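Local coordinates for protein organophosphorus hydrolase (Pseudomonas pseudoalcaligenes, PDB 4LE6) that probably hydrolyses organophosphate triesters as a zinc-dependent phosphotriesterase of the metallo-beta-lactamase superfamily, at residues 61-70 / 254-265. Numbering follows the deposited sequence.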
# COMPACT_ATOMS: atom_id res chain seq x y z
N LEU A 61 -13.58 15.79 14.89
CA LEU A 61 -13.84 16.67 13.75
C LEU A 61 -14.76 16.04 12.71
O LEU A 61 -15.22 16.72 11.79
CB LEU A 61 -12.52 17.09 13.08
CG LEU A 61 -11.62 17.95 13.98
CD1 LEU A 61 -10.27 18.17 13.34
CD2 LEU A 61 -12.30 19.29 14.32
N LEU A 62 -15.02 14.74 12.83
CA LEU A 62 -15.96 14.09 11.92
C LEU A 62 -17.32 14.17 12.58
O LEU A 62 -17.42 13.88 13.76
CB LEU A 62 -15.59 12.63 11.66
CG LEU A 62 -14.26 12.39 10.96
CD1 LEU A 62 -13.91 10.92 11.07
CD2 LEU A 62 -14.33 12.84 9.51
N LYS A 63 -18.34 14.56 11.84
CA LYS A 63 -19.67 14.76 12.42
C LYS A 63 -20.78 14.08 11.62
O LYS A 63 -20.60 13.74 10.44
CB LYS A 63 -19.96 16.26 12.52
CG LYS A 63 -19.24 16.94 13.69
CD LYS A 63 -19.85 16.55 15.04
CE LYS A 63 -19.05 17.10 16.22
NZ LYS A 63 -18.01 16.14 16.73
N GLY A 64 -21.92 13.87 12.26
CA GLY A 64 -23.05 13.21 11.64
C GLY A 64 -23.11 11.73 12.01
O GLY A 64 -23.90 10.98 11.44
N ILE A 65 -22.29 11.33 12.97
CA ILE A 65 -22.23 9.94 13.41
C ILE A 65 -22.02 9.84 14.92
O ILE A 65 -21.25 10.62 15.49
CB ILE A 65 -21.09 9.20 12.68
CG1 ILE A 65 -21.07 7.72 13.06
CG2 ILE A 65 -19.72 9.85 12.97
CD1 ILE A 65 -20.23 6.87 12.12
N ASP A 66 -22.70 8.89 15.57
CA ASP A 66 -22.47 8.61 16.98
C ASP A 66 -21.02 8.20 17.22
O ASP A 66 -20.40 7.56 16.37
CB ASP A 66 -23.37 7.47 17.47
CG ASP A 66 -24.84 7.80 17.40
OD1 ASP A 66 -25.22 8.70 16.61
OD2 ASP A 66 -25.63 7.16 18.13
N ASP A 67 -20.50 8.58 18.38
CA ASP A 67 -19.16 8.20 18.83
C ASP A 67 -18.89 6.69 18.71
O ASP A 67 -17.83 6.25 18.24
CB ASP A 67 -19.03 8.62 20.29
CG ASP A 67 -17.60 8.80 20.74
OD1 ASP A 67 -16.72 8.02 20.31
OD2 ASP A 67 -17.35 9.72 21.54
N LYS A 68 -19.87 5.90 19.16
CA LYS A 68 -19.74 4.45 19.19
C LYS A 68 -19.52 3.91 17.78
O LYS A 68 -18.59 3.13 17.53
CB LYS A 68 -21.01 3.82 19.78
CG LYS A 68 -20.75 2.74 20.80
CD LYS A 68 -22.03 1.97 21.15
CE LYS A 68 -23.10 2.87 21.76
NZ LYS A 68 -24.32 2.11 22.12
N ASP A 69 -20.38 4.33 16.86
CA ASP A 69 -20.33 3.88 15.47
C ASP A 69 -19.06 4.32 14.77
O ASP A 69 -18.48 3.60 13.95
CB ASP A 69 -21.55 4.40 14.72
CG ASP A 69 -22.84 3.81 15.25
OD1 ASP A 69 -22.87 2.57 15.44
OD2 ASP A 69 -23.80 4.57 15.49
N LEU A 70 -18.63 5.53 15.11
CA LEU A 70 -17.39 6.07 14.58
C LEU A 70 -16.23 5.19 15.03
O LEU A 70 -15.41 4.74 14.20
CB LEU A 70 -17.20 7.51 15.07
CG LEU A 70 -15.97 8.28 14.58
CD1 LEU A 70 -15.82 8.21 13.07
CD2 LEU A 70 -16.09 9.72 15.04
N VAL A 254 -14.29 5.77 7.32
CA VAL A 254 -15.62 6.21 7.74
C VAL A 254 -16.48 6.66 6.57
O VAL A 254 -17.65 6.29 6.49
CB VAL A 254 -15.52 7.38 8.74
CG1 VAL A 254 -16.89 7.94 9.11
CG2 VAL A 254 -14.79 6.96 9.99
N GLN A 255 -15.91 7.46 5.67
CA GLN A 255 -16.70 8.22 4.71
C GLN A 255 -16.97 7.50 3.38
O GLN A 255 -17.76 7.98 2.58
CB GLN A 255 -16.04 9.57 4.44
CG GLN A 255 -16.03 10.50 5.66
CD GLN A 255 -15.35 11.83 5.36
OE1 GLN A 255 -14.14 11.89 5.19
NE2 GLN A 255 -16.14 12.89 5.27
N PHE A 256 -16.30 6.38 3.13
CA PHE A 256 -16.74 5.50 2.06
C PHE A 256 -17.98 4.76 2.54
O PHE A 256 -19.03 4.81 1.89
CB PHE A 256 -15.64 4.52 1.65
CG PHE A 256 -14.58 5.14 0.77
CD1 PHE A 256 -14.81 5.31 -0.58
CD2 PHE A 256 -13.36 5.52 1.29
CE1 PHE A 256 -13.82 5.87 -1.41
CE2 PHE A 256 -12.38 6.08 0.48
CZ PHE A 256 -12.61 6.26 -0.87
N ALA A 257 -17.87 4.12 3.70
CA ALA A 257 -19.02 3.39 4.25
C ALA A 257 -20.20 4.33 4.57
O ALA A 257 -21.36 3.98 4.37
CB ALA A 257 -18.62 2.62 5.49
N LYS A 258 -19.89 5.53 5.07
CA LYS A 258 -20.93 6.49 5.46
C LYS A 258 -20.60 7.89 4.94
O LYS A 258 -20.12 8.76 5.68
CB LYS A 258 -21.08 6.48 6.98
CG LYS A 258 -21.45 5.08 7.49
CD LYS A 258 -22.10 5.11 8.87
CE LYS A 258 -22.47 3.69 9.32
NZ LYS A 258 -22.86 3.62 10.76
N PRO A 259 -20.85 8.11 3.63
CA PRO A 259 -20.53 9.39 3.00
C PRO A 259 -21.29 10.54 3.65
O PRO A 259 -20.86 11.68 3.50
CB PRO A 259 -20.99 9.21 1.56
CG PRO A 259 -20.98 7.73 1.33
CD PRO A 259 -21.37 7.13 2.67
N GLU A 260 -22.35 10.23 4.40
CA GLU A 260 -23.13 11.29 5.06
C GLU A 260 -22.29 11.99 6.13
O GLU A 260 -22.59 13.11 6.52
CB GLU A 260 -24.44 10.76 5.68
CG GLU A 260 -24.25 9.76 6.83
CD GLU A 260 -24.23 8.32 6.35
OE1 GLU A 260 -23.78 8.08 5.21
OE2 GLU A 260 -24.66 7.43 7.12
N VAL A 261 -21.25 11.31 6.61
CA VAL A 261 -20.40 11.87 7.67
C VAL A 261 -19.60 13.06 7.12
O VAL A 261 -19.04 12.98 6.03
CB VAL A 261 -19.47 10.79 8.27
CG1 VAL A 261 -18.43 11.41 9.22
CG2 VAL A 261 -20.30 9.75 9.03
N VAL A 262 -19.58 14.17 7.86
CA VAL A 262 -18.94 15.40 7.36
C VAL A 262 -17.74 15.83 8.21
O VAL A 262 -17.57 15.35 9.33
CB VAL A 262 -19.94 16.55 7.28
CG1 VAL A 262 -21.13 16.11 6.43
CG2 VAL A 262 -20.41 16.97 8.67
N PHE A 263 -16.93 16.72 7.66
CA PHE A 263 -15.74 17.22 8.33
C PHE A 263 -15.98 18.65 8.84
O PHE A 263 -16.51 19.49 8.11
CB PHE A 263 -14.59 17.18 7.33
CG PHE A 263 -13.26 17.58 7.89
CD1 PHE A 263 -12.75 17.00 9.04
CD2 PHE A 263 -12.49 18.52 7.23
CE1 PHE A 263 -11.51 17.38 9.53
CE2 PHE A 263 -11.25 18.89 7.71
CZ PHE A 263 -10.76 18.33 8.86
N GLU A 264 -15.59 18.92 10.08
CA GLU A 264 -15.87 20.23 10.69
C GLU A 264 -15.34 21.39 9.85
O GLU A 264 -15.89 22.48 9.89
CB GLU A 264 -15.28 20.32 12.09
CG GLU A 264 -16.03 21.31 12.98
CD GLU A 264 -17.26 20.70 13.62
OE1 GLU A 264 -17.72 19.65 13.14
OE2 GLU A 264 -17.77 21.27 14.62
N PHE A 265 -14.27 21.16 9.11
CA PHE A 265 -13.64 22.23 8.33
C PHE A 265 -13.97 22.19 6.83
O PHE A 265 -13.33 22.88 6.03
CB PHE A 265 -12.14 22.22 8.58
CG PHE A 265 -11.77 22.60 10.00
CD1 PHE A 265 -12.27 23.75 10.58
CD2 PHE A 265 -10.96 21.78 10.76
CE1 PHE A 265 -11.95 24.09 11.88
CE2 PHE A 265 -10.63 22.12 12.06
CZ PHE A 265 -11.13 23.28 12.62
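Strands 62-63 and 262-263 pair antiparallel: Lys63 and Val262 exchange both backbone bonds, Lys63 N to Val262 O (2.7 Å) and Val262 N to Lys63 O (2.8 Å), and Glu264 N adds a third to Leu61 O. Leu62 and Phe263 form the adjoining non-hydrogen-bonded pair on the buried face. There the CB of Leu62 meets Val261 CG1 at 3.9 Å, while its CD1 approaches Val254 CG2. Val254 CG2 also presses on Leu70 CD1, in helix 67-76, at a tight 3.5 Å. Ile65 leans on Val261 CG2 with its CB (3.8 Å) and, with CG1 anti to the backbone N (chi1 -176°), carries CD1 out to the aliphatic chain of Lys258, which runs across it at about a right angle. Gln255 NE2 bonds to Val261 O from above the carbonyl plane, and its OE1 accepts from Leu250 N and Asn251 N, so both ends of the buried amide are held. The side chains of Leu61 and Phe263 lie side by side, pointing the same way, with Leu61 CB 3.7 Å from Phe263 CE1; Leu61 CD2 meets Phe265 CE2. Phe263 lies close to the zinc ligand His226 and Phe265 to His141. The two-stranded ribbon joins the stretch leading into helix 67-76 to the loop beside the dinuclear zinc site of the metallo-beta-lactamase fold.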